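Local structure of ArtJ (Geobacillus stearothermophilus, 2PVU) at residues E56-K60 and G61-G65. The protein binds arginine, lysine and histidine and probably delivers them to its cognate ATP-binding cassette transporter, Art(MP)2. Numbering follows the deposited sequence.
Sequences EYMQK and GKIVG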
loop_
_atom_site.group_PDB
_atom_site.type_symbol
_atom_site.label_atom_id
_atom_site.label_comp_id
_atom_site.label_asym_id
_atom_site.label_seq_id
_atom_site.Cartn_x
_atom_site.Cartn_y
_atom_site.Cartn_z
ATOM N N GLU A 56 -1.436 2.835 6.679
ATOM C CA GLU A 56 -0.544 3.112 7.797
ATOM C C GLU A 56 -0.109 4.554 7.701
ATOM O O GLU A 56 0.271 5.026 6.642
ATOM C CB GLU A 56 0.684 2.220 7.783
ATOM C CG GLU A 56 1.428 2.100 6.423
ATOM C CD GLU A 56 0.839 1.027 5.509
ATOM O OE1 GLU A 56 0.462 -0.050 6.032
ATOM O OE2 GLU A 56 0.795 1.216 4.262
ATOM N N TYR A 57 -0.180 5.248 8.817
ATOM C CA TYR A 57 0.232 6.659 8.841
ATOM C C TYR A 57 0.510 7.004 10.285
ATOM O O TYR A 57 0.309 6.162 11.165
ATOM C CB TYR A 57 -0.830 7.561 8.204
ATOM C CG TYR A 57 -2.207 7.503 8.829
ATOM C CD1 TYR A 57 -2.650 8.536 9.677
ATOM C CD2 TYR A 57 -3.097 6.449 8.542
ATOM C CE1 TYR A 57 -3.922 8.517 10.231
ATOM C CE2 TYR A 57 -4.383 6.415 9.087
ATOM C CZ TYR A 57 -4.788 7.448 9.933
ATOM O OH TYR A 57 -6.049 7.444 10.482
ATOM N N MET A 58 1.048 8.199 10.533
ATOM C CA MET A 58 1.363 8.611 11.904
ATOM C C MET A 58 0.245 9.473 12.434
ATOM O O MET A 58 -0.268 10.335 11.739
ATOM C CB MET A 58 2.687 9.396 11.962
ATOM C CG MET A 58 3.940 8.617 11.542
ATOM S SD MET A 58 4.293 7.214 12.639
ATOM C CE MET A 58 5.780 6.616 11.910
ATOM N N GLN A 59 -0.120 9.259 13.686
ATOM C CA GLN A 59 -1.083 10.115 14.350
ATOM C C GLN A 59 -0.676 10.126 15.805
ATOM O O GLN A 59 -0.629 9.068 16.446
ATOM C CB GLN A 59 -2.503 9.572 14.184
ATOM C CG GLN A 59 -3.586 10.211 15.064
ATOM C CD GLN A 59 -4.881 9.387 15.026
ATOM O OE1 GLN A 59 -5.183 8.627 15.962
ATOM N NE2 GLN A 59 -5.617 9.485 13.909
ATOM N N LYS A 60 -0.324 11.317 16.284
ATOM C CA LYS A 60 0.093 11.545 17.664
ATOM C C LYS A 60 1.285 10.673 18.078
ATOM O O LYS A 60 1.314 10.154 19.198
ATOM C CB LYS A 60 -1.092 11.346 18.628
ATOM C CG LYS A 60 -2.273 12.286 18.371
ATOM C CD LYS A 60 -1.843 13.759 18.423
ATOM C CE LYS A 60 -3.031 14.682 18.586
ATOM N NZ LYS A 60 -2.705 16.039 18.051
ATOM N N GLY A 61 2.264 10.527 17.177
ATOM C CA GLY A 61 3.467 9.742 17.452
ATOM C C GLY A 61 3.293 8.231 17.377
ATOM O O GLY A 61 4.236 7.484 17.675
ATOM N N LYS A 62 2.098 7.768 17.005
ATOM C CA LYS A 62 1.809 6.334 16.930
ATOM C C LYS A 62 1.596 6.012 15.472
ATOM O O LYS A 62 1.191 6.895 14.715
ATOM C CB LYS A 62 0.520 5.967 17.671
ATOM C CG LYS A 62 0.440 6.198 19.202
ATOM C CD LYS A 62 1.737 6.639 19.907
ATOM C CE LYS A 62 2.498 5.470 20.520
ATOM N NZ LYS A 62 2.725 5.757 21.978
ATOM N N ILE A 63 1.841 4.764 15.084
ATOM C CA ILE A 63 1.545 4.294 13.722
ATOM C C ILE A 63 0.139 3.702 13.768
ATOM O O ILE A 63 -0.126 2.810 14.578
ATOM C CB ILE A 63 2.552 3.189 13.235
ATOM C CG1 ILE A 63 4.004 3.714 13.266
ATOM C CG2 ILE A 63 2.205 2.714 11.831
ATOM C CD1 ILE A 63 5.083 2.584 13.088
ATOM N N VAL A 64 -0.764 4.218 12.933
ATOM C CA VAL A 64 -2.173 3.751 12.919
ATOM C C VAL A 64 -2.587 3.357 11.504
ATOM O O VAL A 64 -1.903 3.715 10.534
ATOM C CB VAL A 64 -3.136 4.843 13.485
ATOM C CG1 VAL A 64 -2.774 5.162 14.933
ATOM C CG2 VAL A 64 -3.127 6.121 12.608
ATOM N N GLY A 65 -3.703 2.638 11.380
ATOM C CA GLY A 65 -4.272 2.397 10.077
ATOM C C GLY A 65 -4.789 0.983 9.899
ATOM O O GLY A 65 -4.698 0.122 10.832
#
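Val-64 lays its CG2 methyl over one face of the Tyr-57 ring, 3.5 Å from the ring centroid and displaced toward the CZ rim, in a CH-pi contact. The tyrosine's CG sits between its own backbone N and carbonyl carbon (chi1 58°), which swings the ring across to the neighbouring strand; the same methyl also meets Gln-59 CB at 3.8 Å. Replacing the tyrosine with an alanine would remove the ring and is likely to leave the Val-64 CG2 methyl without its CH-pi partner, opening a gap beside it. On the other face of the two strands, Met-58 and Ile-63 run side by side. The methionine, bent at chi2 (-63°), brings SD to 3.6 Å from Ile-63 CG1, and both side chains rest on Asn-86 of strand 82-86 and on Ala-50. Behind these contacts, Tyr-57 pairs with Val-64 and Gln-59 with Lys-62, each through two backbone hydrogen bonds. Val-64 N to Tyr-57 O is short and nearly straight (2.8 Å), whereas Lys-62 N reaches Gln-59 O at 3.1 Å from above the carbonyl plane. Lys-60 and Gly-61, both at positive phi, form the corners of a type I' turn. This is a classic two-residue beta hairpin; the side chain of Glu-56, at its start, lies about 5 Å from the bound lysine, and Gly-65 at its end occupies the N-cap position of helix 66-78.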